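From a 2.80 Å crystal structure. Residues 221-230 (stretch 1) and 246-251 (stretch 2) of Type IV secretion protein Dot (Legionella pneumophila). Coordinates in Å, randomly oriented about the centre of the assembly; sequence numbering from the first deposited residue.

Stretch 1, residues 221-230: SYIEIMTMMK
Stretch 2, residues 246-251: IVAEYV

A helix and a short extended segment of the same chain meet in a small apolar contact, 338 Å² of buried surface summed over both sides, with no hydrogen bond across it among the modelled atoms. Stretch 1 is helical from Tyr 222 through Lys 230; Ser 221 sits at the N-cap, where its N donates to Glu 224 OE2 (2.6 Å). Backbone bonds run from N of i+4 to O of i, from the weak Ile 225 N to Ser 221 O (3.4 Å) to Lys 230 N to Met 226 O (2.7 Å). Stretch 2 turns a corner at Val 247 (phi/psi -100/-46) and Ala 248, then extends through Glu 249 (-150/134) and Tyr 250 (-120/123). CA atoms pair Tyr 222 with Ala 248 (6.5 Å) and Met 226 with Tyr 250 (6.6 Å). In this extended run Ala 248 and Tyr 250 point toward the helix and Glu 249 between them points away. Tyr 222 (chi1 p) brings CD2 to 3.7 Å from Ala 248 CB, with Val 247 CG1 over one ring face, 4.3 Å from CD1. Met 226 (m, m, chi3 106°) leaves sideways but bends in, its SD 3.6 Å from Tyr 250 CB. Tyr 250 (chi1 t, chi2 51°) lays a ring face against Lys 230, CE2 to CA 4.0 Å; the lysine is unmodelled beyond CB.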

ATOM      1  N   SER A 221      -3.822   4.571   2.161  1.00 76.84           N
ATOM      2  CA  SER A 221      -4.580   5.034   3.306  1.00 78.98           C
ATOM      3  C   SER A 221      -5.244   3.833   3.970  1.00 78.49           C
ATOM      4  O   SER A 221      -5.149   2.701   3.492  1.00 75.98           O
ATOM      5  CB  SER A 221      -5.616   6.067   2.868  1.00 77.30           C
ATOM      6  OG  SER A 221      -6.529   5.476   1.961  1.00 73.07           O
ATOM      7  N   TYR A 222      -5.956   4.085   5.070  1.00 77.57           N
ATOM      8  CA  TYR A 222      -6.589   2.987   5.792  1.00 79.45           C
ATOM      9  C   TYR A 222      -7.734   2.350   5.011  1.00 76.76           C
ATOM     10  O   TYR A 222      -8.189   1.267   5.400  1.00 78.07           O
ATOM     11  CB  TYR A 222      -7.082   3.468   7.160  1.00 85.76           C
ATOM     12  CG  TYR A 222      -8.024   4.639   7.095  1.00 87.60           C
ATOM     13  CD1 TYR A 222      -7.544   5.942   7.055  1.00 88.96           C
ATOM     14  CD2 TYR A 222      -9.398   4.445   7.077  1.00 88.43           C
ATOM     15  CE1 TYR A 222      -8.409   7.021   6.993  1.00 89.24           C
ATOM     16  CE2 TYR A 222     -10.270   5.517   7.017  1.00 89.08           C
ATOM     17  CZ  TYR A 222      -9.771   6.804   6.977  1.00 88.88           C
ATOM     18  OH  TYR A 222     -10.638   7.874   6.916  1.00 88.92           O
ATOM     19  N   ILE A 223      -8.186   2.982   3.922  1.00 79.57           N
ATOM     20  CA  ILE A 223      -9.234   2.407   3.078  1.00 77.48           C
ATOM     21  C   ILE A 223      -8.727   1.147   2.387  1.00 74.73           C
ATOM     22  O   ILE A 223      -9.278   0.053   2.561  1.00 75.91           O
ATOM     23  CB  ILE A 223      -9.718   3.439   2.042  1.00 75.22           C
ATOM     24  CG1 ILE A 223     -10.443   4.598   2.724  1.00 77.24           C
ATOM     25  CG2 ILE A 223     -10.589   2.771   0.975  1.00 73.38           C
ATOM     26  CD1 ILE A 223     -11.897   4.346   2.941  1.00 78.59           C
ATOM     27  N   GLU A 224      -7.670   1.291   1.583  1.00 78.82           N
ATOM     28  CA  GLU A 224      -7.115   0.148   0.863  1.00 76.11           C
ATOM     29  C   GLU A 224      -6.644  -0.933   1.824  1.00 78.33           C
ATOM     30  O   GLU A 224      -6.820  -2.129   1.567  1.00 77.85           O
ATOM     31  CB  GLU A 224      -5.957   0.597  -0.032  1.00 73.48           C
ATOM     32  CG  GLU A 224      -6.289   1.744  -0.988  1.00 73.41           C
ATOM     33  CD  GLU A 224      -6.012   3.130  -0.425  1.00 77.57           C
ATOM     34  OE1 GLU A 224      -6.274   4.118  -1.140  1.00 78.41           O
ATOM     35  OE2 GLU A 224      -5.523   3.243   0.716  1.00 80.63           O
ATOM     36  N   ILE A 225      -6.063  -0.529   2.952  1.00 73.54           N
ATOM     37  CA  ILE A 225      -5.480  -1.489   3.878  1.00 75.72           C
ATOM     38  C   ILE A 225      -6.564  -2.384   4.467  1.00 78.63           C
ATOM     39  O   ILE A 225      -6.387  -3.602   4.584  1.00 79.38           O
ATOM     40  CB  ILE A 225      -4.685  -0.739   4.965  1.00 80.68           C
ATOM     41  CG1 ILE A 225      -3.409  -0.145   4.370  1.00 80.53           C
ATOM     42  CG2 ILE A 225      -4.387  -1.647   6.144  1.00 82.44           C
ATOM     43  CD1 ILE A 225      -2.727   0.857   5.276  1.00 85.60           C
ATOM     44  N   MET A 226      -7.712  -1.803   4.824  1.00 73.07           N
ATOM     45  CA  MET A 226      -8.779  -2.608   5.409  1.00 77.88           C
ATOM     46  C   MET A 226      -9.266  -3.677   4.433  1.00 76.69           C
ATOM     47  O   MET A 226      -9.397  -4.849   4.808  1.00 80.12           O
ATOM     48  CB  MET A 226      -9.927  -1.709   5.869  1.00 82.27           C
ATOM     49  CG  MET A 226      -9.676  -1.037   7.219  1.00 87.28           C
ATOM     50  SD  MET A 226      -9.475  -2.211   8.583  1.00 93.82           S
ATOM     51  CE  MET A 226      -7.712  -2.108   8.875  1.00 88.94           C
ATOM     52  N   THR A 227      -9.507  -3.303   3.167  1.00 85.07           N
ATOM     53  CA  THR A 227      -9.877  -4.310   2.173  1.00 83.50           C
ATOM     54  C   THR A 227      -8.722  -5.260   1.885  1.00 79.66           C
ATOM     55  O   THR A 227      -8.955  -6.413   1.503  1.00 80.46           O
ATOM     56  CB  THR A 227     -10.347  -3.658   0.868  1.00 81.36           C
ATOM     57  OG1 THR A 227      -9.223  -3.405   0.019  1.00 75.70           O
ATOM     58  CG2 THR A 227     -11.084  -2.351   1.141  1.00 83.41           C
ATOM     59  N   MET A 228      -7.477  -4.802   2.060  1.00 83.71           N
ATOM     60  CA  MET A 228      -6.335  -5.705   1.939  1.00 81.26           C
ATOM     61  C   MET A 228      -6.283  -6.679   3.104  1.00 84.83           C
ATOM     62  O   MET A 228      -6.015  -7.870   2.914  1.00 84.47           O
ATOM     63  CB  MET A 228      -5.032  -4.913   1.863  1.00 78.83           C
ATOM     64  CG  MET A 228      -4.685  -4.410   0.483  1.00 74.07           C
ATOM     65  SD  MET A 228      -3.103  -3.552   0.439  1.00 75.81           S
ATOM     66  CE  MET A 228      -3.026  -3.114  -1.300  1.00 72.58           C
ATOM     67  N   MET A 229      -6.520  -6.189   4.321  1.00 76.17           N
ATOM     68  CA  MET A 229      -6.522  -7.079   5.472  1.00 81.92           C
ATOM     69  C   MET A 229      -7.766  -7.950   5.503  1.00 85.90           C
ATOM     70  O   MET A 229      -7.724  -9.045   6.078  1.00 87.96           O
ATOM     71  CB  MET A 229      -6.405  -6.271   6.766  1.00 85.48           C
ATOM     72  CG  MET A 229      -5.103  -5.487   6.904  1.00 84.41           C
ATOM     73  SD  MET A 229      -3.645  -6.526   7.141  1.00 83.80           S
ATOM     74  CE  MET A 229      -2.747  -6.197   5.630  1.00 80.55           C
ATOM     75  N   LYS A 230      -8.861  -7.507   4.876  1.00 79.97           N
ATOM     76  CA  LYS A 230     -10.072  -8.317   4.849  1.00 86.10           C
ATOM     77  C   LYS A 230      -9.953  -9.479   3.873  1.00 83.71           C
ATOM     78  O   LYS A 230     -10.521 -10.550   4.118  1.00 88.65           O
ATOM     79  CB  LYS A 230     -11.285  -7.454   4.498  1.00 91.29           C
ATOM     80  N   ILE A 246      -9.240   4.727  18.098  1.00 87.73           N
ATOM     81  CA  ILE A 246      -9.290   3.854  16.928  1.00 86.42           C
ATOM     82  C   ILE A 246      -9.697   4.670  15.708  1.00 83.29           C
ATOM     83  O   ILE A 246     -10.703   5.389  15.736  1.00 83.04           O
ATOM     84  CB  ILE A 246     -10.266   2.684  17.165  1.00 88.39           C
ATOM     85  CG1 ILE A 246      -9.923   1.931  18.456  1.00 92.02           C
ATOM     86  CG2 ILE A 246     -10.297   1.737  15.965  1.00 86.09           C
ATOM     87  CD1 ILE A 246     -10.747   2.372  19.674  1.00 97.04           C
ATOM     88  N   VAL A 247      -8.914   4.569  14.637  1.00 92.10           N
ATOM     89  CA  VAL A 247      -9.205   5.248  13.373  1.00 88.68           C
ATOM     90  C   VAL A 247      -9.835   4.298  12.362  1.00 86.08           C
ATOM     91  O   VAL A 247     -10.822   4.635  11.708  1.00 82.71           O
ATOM     92  CB  VAL A 247      -7.920   5.897  12.809  1.00 86.86           C
ATOM     93  CG1 VAL A 247      -8.086   6.221  11.326  1.00 83.51           C
ATOM     94  CG2 VAL A 247      -7.570   7.145  13.595  1.00 88.84           C
ATOM     95  N   ALA A 248      -9.265   3.105  12.222  1.00 84.72           N
ATOM     96  CA  ALA A 248      -9.796   2.067  11.355  1.00 82.93           C
ATOM     97  C   ALA A 248      -9.513   0.724  12.011  1.00 87.96           C
ATOM     98  O   ALA A 248      -8.481   0.544  12.664  1.00 89.34           O
ATOM     99  CB  ALA A 248      -9.182   2.131   9.956  1.00 76.25           C
ATOM    100  N   GLU A 249     -10.434  -0.217  11.833  1.00 84.21           N
ATOM    101  CA  GLU A 249     -10.394  -1.462  12.588  1.00 89.55           C
ATOM    102  C   GLU A 249     -11.004  -2.577  11.757  1.00 90.13           C
ATOM    103  O   GLU A 249     -12.066  -2.395  11.157  1.00 90.26           O
ATOM    104  CB  GLU A 249     -11.151  -1.313  13.915  1.00 94.76           C
ATOM    105  CG  GLU A 249     -10.539  -2.058  15.097  1.00 98.64           C
ATOM    106  CD  GLU A 249     -11.461  -2.108  16.309  1.00102.58           C
ATOM    107  OE1 GLU A 249     -10.964  -2.356  17.429  1.00104.09           O
ATOM    108  OE2 GLU A 249     -12.682  -1.896  16.144  1.00103.47           O
ATOM    109  N   TYR A 250     -10.330  -3.722  11.714  1.00 95.89           N
ATOM    110  CA  TYR A 250     -10.909  -4.954  11.195  1.00 96.09           C
ATOM    111  C   TYR A 250     -10.899  -5.988  12.313  1.00 97.22           C
ATOM    112  O   TYR A 250      -9.841  -6.294  12.876  1.00 94.71           O
ATOM    113  CB  TYR A 250     -10.148  -5.469   9.971  1.00 86.91           C
ATOM    114  CG  TYR A 250     -10.662  -6.802   9.470  1.00 87.76           C
ATOM    115  CD1 TYR A 250     -12.015  -7.001   9.232  1.00 93.48           C
ATOM    116  CD2 TYR A 250      -9.794  -7.863   9.239  1.00 83.38           C
ATOM    117  CE1 TYR A 250     -12.491  -8.217   8.775  1.00 93.29           C
ATOM    118  CE2 TYR A 250     -10.262  -9.084   8.783  1.00 83.97           C
ATOM    119  CZ  TYR A 250     -11.612  -9.255   8.554  1.00 89.02           C
ATOM    120  OH  TYR A 250     -12.082 -10.465   8.100  1.00 88.95           O
ATOM    121  N   VAL A 251     -12.076  -6.514  12.638  1.00 99.61           N
ATOM    122  CA  VAL A 251     -12.247  -7.442  13.749  1.00102.03           C
ATOM    123  C   VAL A 251     -12.837  -8.731  13.216  1.00101.90           C
ATOM    124  O   VAL A 251     -13.869  -8.733  12.546  1.00103.72           O
ATOM    125  CB  VAL A 251     -13.153  -6.849  14.844  1.00106.15           C
ATOM    126  CG1 VAL A 251     -13.501  -7.911  15.879  1.00108.22           C
ATOM    127  CG2 VAL A 251     -12.475  -5.658  15.500  1.00105.79           C
TER